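Local coordinates for protein 5-cytosine DNA methyltransferase (Entamoeba histolytica, PDB 3QV2) that probably transfers methyl groups from S-adenosyl-L-methionine to carbon 5 of cytosine in DNA or tRNA, as a DNMT2-type enzyme, at residues L221-F235 with V243-F257. Residues are numbered along the deposited sequence; the frame is centred on the assembly and turned at random.
Sequences LFDIVGKDDKRTCCF and VEGTGSIYCPIEPHF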
# COMPACT_ATOMS: atom_id res chain seq x y z
N LEU A 221 -6.32 21.53 13.71
CA LEU A 221 -5.51 21.05 12.60
C LEU A 221 -5.95 19.68 12.12
O LEU A 221 -5.64 19.27 11.00
CB LEU A 221 -4.03 21.02 13.00
CG LEU A 221 -3.43 22.36 13.44
CD1 LEU A 221 -1.97 22.20 13.84
CD2 LEU A 221 -3.58 23.40 12.34
N PHE A 222 -6.68 18.96 12.97
CA PHE A 222 -7.18 17.64 12.62
C PHE A 222 -8.19 17.69 11.48
O PHE A 222 -9.00 18.62 11.40
CB PHE A 222 -7.84 16.97 13.83
CG PHE A 222 -6.87 16.36 14.79
CD1 PHE A 222 -6.17 15.21 14.46
CD2 PHE A 222 -6.67 16.92 16.05
CE1 PHE A 222 -5.28 14.64 15.36
CE2 PHE A 222 -5.79 16.36 16.94
CZ PHE A 222 -5.09 15.22 16.60
N ASP A 223 -8.15 16.70 10.60
CA ASP A 223 -9.24 16.47 9.67
C ASP A 223 -10.21 15.51 10.34
O ASP A 223 -9.88 14.35 10.59
CB ASP A 223 -8.73 15.88 8.36
CG ASP A 223 -9.84 15.64 7.35
OD1 ASP A 223 -10.10 16.53 6.52
OD2 ASP A 223 -10.47 14.56 7.41
N ILE A 224 -11.40 16.00 10.66
CA ILE A 224 -12.36 15.22 11.44
C ILE A 224 -13.53 14.71 10.60
O ILE A 224 -14.07 15.45 9.78
CB ILE A 224 -12.90 16.03 12.63
CG1 ILE A 224 -11.74 16.66 13.42
CG2 ILE A 224 -13.75 15.16 13.54
CD1 ILE A 224 -12.19 17.46 14.62
N VAL A 225 -13.90 13.46 10.82
CA VAL A 225 -15.00 12.84 10.08
C VAL A 225 -15.96 12.10 11.00
O VAL A 225 -15.59 11.64 12.08
CB VAL A 225 -14.47 11.85 9.02
CG1 VAL A 225 -13.65 12.59 7.98
CG2 VAL A 225 -13.65 10.76 9.68
N GLY A 226 -17.21 11.99 10.55
CA GLY A 226 -18.22 11.21 11.26
C GLY A 226 -18.53 9.94 10.49
O GLY A 226 -18.04 9.75 9.38
N LYS A 227 -19.34 9.07 11.08
CA LYS A 227 -19.63 7.77 10.49
C LYS A 227 -20.24 7.86 9.09
O LYS A 227 -20.26 6.88 8.35
CB LYS A 227 -20.54 6.95 11.41
CG LYS A 227 -21.89 7.59 11.67
CD LYS A 227 -22.69 6.77 12.68
CE LYS A 227 -21.94 6.64 14.00
NZ LYS A 227 -22.71 5.86 15.00
N ASP A 228 -20.73 9.04 8.72
CA ASP A 228 -21.41 9.21 7.44
C ASP A 228 -20.64 10.09 6.44
O ASP A 228 -21.00 10.15 5.27
CB ASP A 228 -22.83 9.75 7.64
CG ASP A 228 -23.77 8.70 8.20
OD1 ASP A 228 -23.49 7.50 8.03
OD2 ASP A 228 -24.80 9.08 8.80
N ASP A 229 -19.59 10.76 6.91
CA ASP A 229 -18.83 11.67 6.06
C ASP A 229 -18.25 10.98 4.83
O ASP A 229 -18.02 9.78 4.83
CB ASP A 229 -17.73 12.37 6.87
CG ASP A 229 -18.24 13.57 7.63
OD1 ASP A 229 -18.47 14.62 7.00
OD2 ASP A 229 -18.42 13.47 8.86
N LYS A 230 -18.01 11.77 3.78
CA LYS A 230 -17.59 11.25 2.49
C LYS A 230 -16.44 10.25 2.56
O LYS A 230 -16.53 9.15 2.01
CB LYS A 230 -17.22 12.38 1.53
CG LYS A 230 -18.42 13.14 0.97
CD LYS A 230 -18.00 14.11 -0.11
CE LYS A 230 -19.19 14.84 -0.71
NZ LYS A 230 -18.79 15.77 -1.80
N ARG A 231 -15.36 10.63 3.23
CA ARG A 231 -14.15 9.80 3.24
C ARG A 231 -13.22 10.13 4.40
O ARG A 231 -13.39 11.13 5.10
CB ARG A 231 -13.40 9.97 1.92
CG ARG A 231 -12.42 11.13 1.91
CD ARG A 231 -13.12 12.47 2.09
NE ARG A 231 -12.16 13.57 2.25
CZ ARG A 231 -11.81 14.09 3.42
NH1 ARG A 231 -12.35 13.63 4.55
NH2 ARG A 231 -10.93 15.08 3.47
N THR A 232 -12.22 9.27 4.59
CA THR A 232 -11.15 9.51 5.54
C THR A 232 -9.88 9.90 4.78
O THR A 232 -9.70 9.51 3.63
CB THR A 232 -10.86 8.26 6.38
OG1 THR A 232 -10.58 7.15 5.50
CG2 THR A 232 -12.05 7.91 7.26
N CYS A 233 -9.01 10.67 5.43
CA CYS A 233 -7.77 11.09 4.80
C CYS A 233 -6.76 9.95 4.74
O CYS A 233 -6.94 8.91 5.37
CB CYS A 233 -7.16 12.29 5.52
SG CYS A 233 -8.03 13.85 5.22
N CYS A 234 -5.70 10.14 3.96
CA CYS A 234 -4.66 9.14 3.83
C CYS A 234 -3.98 8.84 5.16
O CYS A 234 -3.47 9.75 5.82
CB CYS A 234 -3.61 9.59 2.80
SG CYS A 234 -2.24 8.44 2.57
N PHE A 235 -3.99 7.58 5.57
CA PHE A 235 -3.28 7.16 6.76
C PHE A 235 -1.80 6.97 6.43
O PHE A 235 -1.46 6.21 5.53
CB PHE A 235 -3.86 5.86 7.32
CG PHE A 235 -5.24 6.00 7.91
CD1 PHE A 235 -5.41 6.55 9.17
CD2 PHE A 235 -6.35 5.57 7.21
CE1 PHE A 235 -6.67 6.67 9.72
CE2 PHE A 235 -7.62 5.69 7.76
CZ PHE A 235 -7.78 6.24 9.02
N VAL A 243 0.15 15.25 14.08
CA VAL A 243 -1.24 15.62 13.86
C VAL A 243 -1.60 15.78 12.38
O VAL A 243 -2.55 15.15 11.89
CB VAL A 243 -1.59 16.93 14.60
CG1 VAL A 243 -2.99 17.39 14.24
CG2 VAL A 243 -1.46 16.73 16.11
N GLU A 244 -0.85 16.61 11.66
CA GLU A 244 -1.20 16.98 10.29
C GLU A 244 -0.73 15.98 9.23
O GLU A 244 0.40 15.50 9.27
CB GLU A 244 -0.67 18.37 9.97
CG GLU A 244 -1.13 19.45 10.92
CD GLU A 244 -0.59 20.82 10.56
OE1 GLU A 244 -1.03 21.39 9.54
OE2 GLU A 244 0.29 21.32 11.29
N GLY A 245 -1.62 15.69 8.29
CA GLY A 245 -1.27 14.91 7.10
C GLY A 245 -0.97 13.44 7.32
O GLY A 245 -0.42 12.78 6.44
N THR A 246 -1.34 12.92 8.48
CA THR A 246 -1.07 11.52 8.79
C THR A 246 -2.35 10.69 8.87
O THR A 246 -2.30 9.47 9.04
CB THR A 246 -0.29 11.36 10.11
OG1 THR A 246 -1.11 11.78 11.21
CG2 THR A 246 0.98 12.20 10.07
N GLY A 247 -3.50 11.35 8.74
CA GLY A 247 -4.78 10.67 8.76
C GLY A 247 -5.85 11.42 9.52
O GLY A 247 -5.55 12.24 10.39
N SER A 248 -7.11 11.14 9.19
CA SER A 248 -8.24 11.77 9.86
C SER A 248 -8.48 11.13 11.22
O SER A 248 -7.97 10.04 11.51
CB SER A 248 -9.50 11.64 9.01
OG SER A 248 -9.31 12.18 7.71
N ILE A 249 -9.26 11.80 12.06
CA ILE A 249 -9.74 11.22 13.31
C ILE A 249 -11.27 11.17 13.29
O ILE A 249 -11.90 11.82 12.45
CB ILE A 249 -9.26 11.99 14.55
CG1 ILE A 249 -9.70 13.46 14.48
CG2 ILE A 249 -7.75 11.88 14.68
CD1 ILE A 249 -9.33 14.25 15.72
N TYR A 250 -11.85 10.41 14.20
CA TYR A 250 -13.28 10.11 14.14
C TYR A 250 -14.11 10.74 15.26
O TYR A 250 -13.71 10.74 16.42
CB TYR A 250 -13.49 8.59 14.12
CG TYR A 250 -14.94 8.16 14.20
CD1 TYR A 250 -15.84 8.48 13.19
CD2 TYR A 250 -15.40 7.42 15.28
CE1 TYR A 250 -17.16 8.08 13.26
CE2 TYR A 250 -16.72 7.01 15.36
CZ TYR A 250 -17.60 7.35 14.35
OH TYR A 250 -18.91 6.95 14.42
N CYS A 251 -15.27 11.27 14.88
CA CYS A 251 -16.24 11.79 15.83
C CYS A 251 -17.48 10.89 15.84
O CYS A 251 -18.19 10.80 14.84
CB CYS A 251 -16.64 13.22 15.47
SG CYS A 251 -17.84 13.98 16.60
N PRO A 252 -17.73 10.22 16.97
CA PRO A 252 -18.82 9.25 17.11
C PRO A 252 -20.14 9.92 17.48
O PRO A 252 -21.16 9.23 17.59
CB PRO A 252 -18.35 8.36 18.27
CG PRO A 252 -17.08 9.02 18.83
CD PRO A 252 -17.00 10.39 18.23
N ILE A 253 -20.12 11.23 17.66
CA ILE A 253 -21.31 11.97 18.06
C ILE A 253 -22.12 12.46 16.87
O ILE A 253 -23.35 12.55 16.93
CB ILE A 253 -20.96 13.15 19.00
CG1 ILE A 253 -21.13 12.74 20.46
CG2 ILE A 253 -21.84 14.36 18.69
CD1 ILE A 253 -20.28 11.55 20.87
N GLU A 254 -21.44 12.77 15.77
CA GLU A 254 -22.11 13.32 14.60
C GLU A 254 -21.90 12.48 13.35
O GLU A 254 -20.77 12.15 13.00
CB GLU A 254 -21.64 14.75 14.33
CG GLU A 254 -21.97 15.73 15.44
CD GLU A 254 -21.38 17.10 15.20
OE1 GLU A 254 -20.36 17.20 14.48
OE2 GLU A 254 -21.93 18.09 15.74
N PRO A 255 -23.00 12.12 12.67
CA PRO A 255 -22.92 11.42 11.38
C PRO A 255 -22.11 12.24 10.39
O PRO A 255 -21.24 11.71 9.69
CB PRO A 255 -24.39 11.36 10.93
CG PRO A 255 -25.16 11.39 12.20
CD PRO A 255 -24.39 12.30 13.12
N HIS A 256 -22.40 13.54 10.33
CA HIS A 256 -21.64 14.47 9.52
C HIS A 256 -21.01 15.52 10.43
O HIS A 256 -21.68 16.45 10.86
CB HIS A 256 -22.54 15.16 8.49
CG HIS A 256 -22.99 14.26 7.39
ND1 HIS A 256 -22.25 14.05 6.25
CD2 HIS A 256 -24.12 13.52 7.25
CE1 HIS A 256 -22.90 13.22 5.45
NE2 HIS A 256 -24.03 12.88 6.03
N PHE A 257 -19.72 15.36 10.73
CA PHE A 257 -19.04 16.31 11.59
C PHE A 257 -19.29 17.75 11.14
O PHE A 257 -18.99 18.11 10.01
CB PHE A 257 -17.53 16.03 11.63
CG PHE A 257 -16.73 17.11 12.30
CD1 PHE A 257 -16.62 17.17 13.68
CD2 PHE A 257 -16.08 18.07 11.54
CE1 PHE A 257 -15.88 18.17 14.29
CE2 PHE A 257 -15.34 19.07 12.14
CZ PHE A 257 -15.24 19.12 13.52
O HOH W 1 -5.80 15.11 10.51
O HOH W 2 -20.33 9.54 14.02
O HOH W 3 -20.92 6.23 17.23
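Ile-224 and Val-225 pair in parallel with Ile-249 and Tyr-250, and the axes of strands 224-226 and 249-251 run 45° apart. Ile-249 N donates to Asp-223 O (3.0 Å) and Ile-249 O accepts from Val-225 N (3.1 Å). Cys-251 N donates to Val-225 O. Val-243 CG1 sits over the centre of one Phe-222 face, 3.7 Å from the centroid, and Ile-249 CD1 covers the opposite face nearer the rim, both CH-pi contacts. Ile-249 CG1 lies between its backbone N and carbonyl carbon (chi1 58°), which carries CD1 to that face. Ile-224 CB lies over the centre of the Phe-257 ring. Ser-248 OG donates to Asp-223 OD2 (2.7 Å), from above the carboxylate plane, and accepts from Cys-233 N (2.8 Å). Asp-229 OD2 accepts from Gly-226 N (2.6 Å) within the type I turn 226-229 and, through its syn lone pair, from Phe-257 N (3.0 Å). Asp-228 N to Pro-255 O also joins the turn to 255-257. A water joins Lys-227 N, Tyr-250 OH, Cys-251 O and Glu-254 O. Both strands form a small sheet, separate from the six-stranded Rossmann-like one, in what is probably the small, target-recognising domain of C5-methyltransferases. Val-243 packs on helix 212-218, and Phe-235 on helix 276-282.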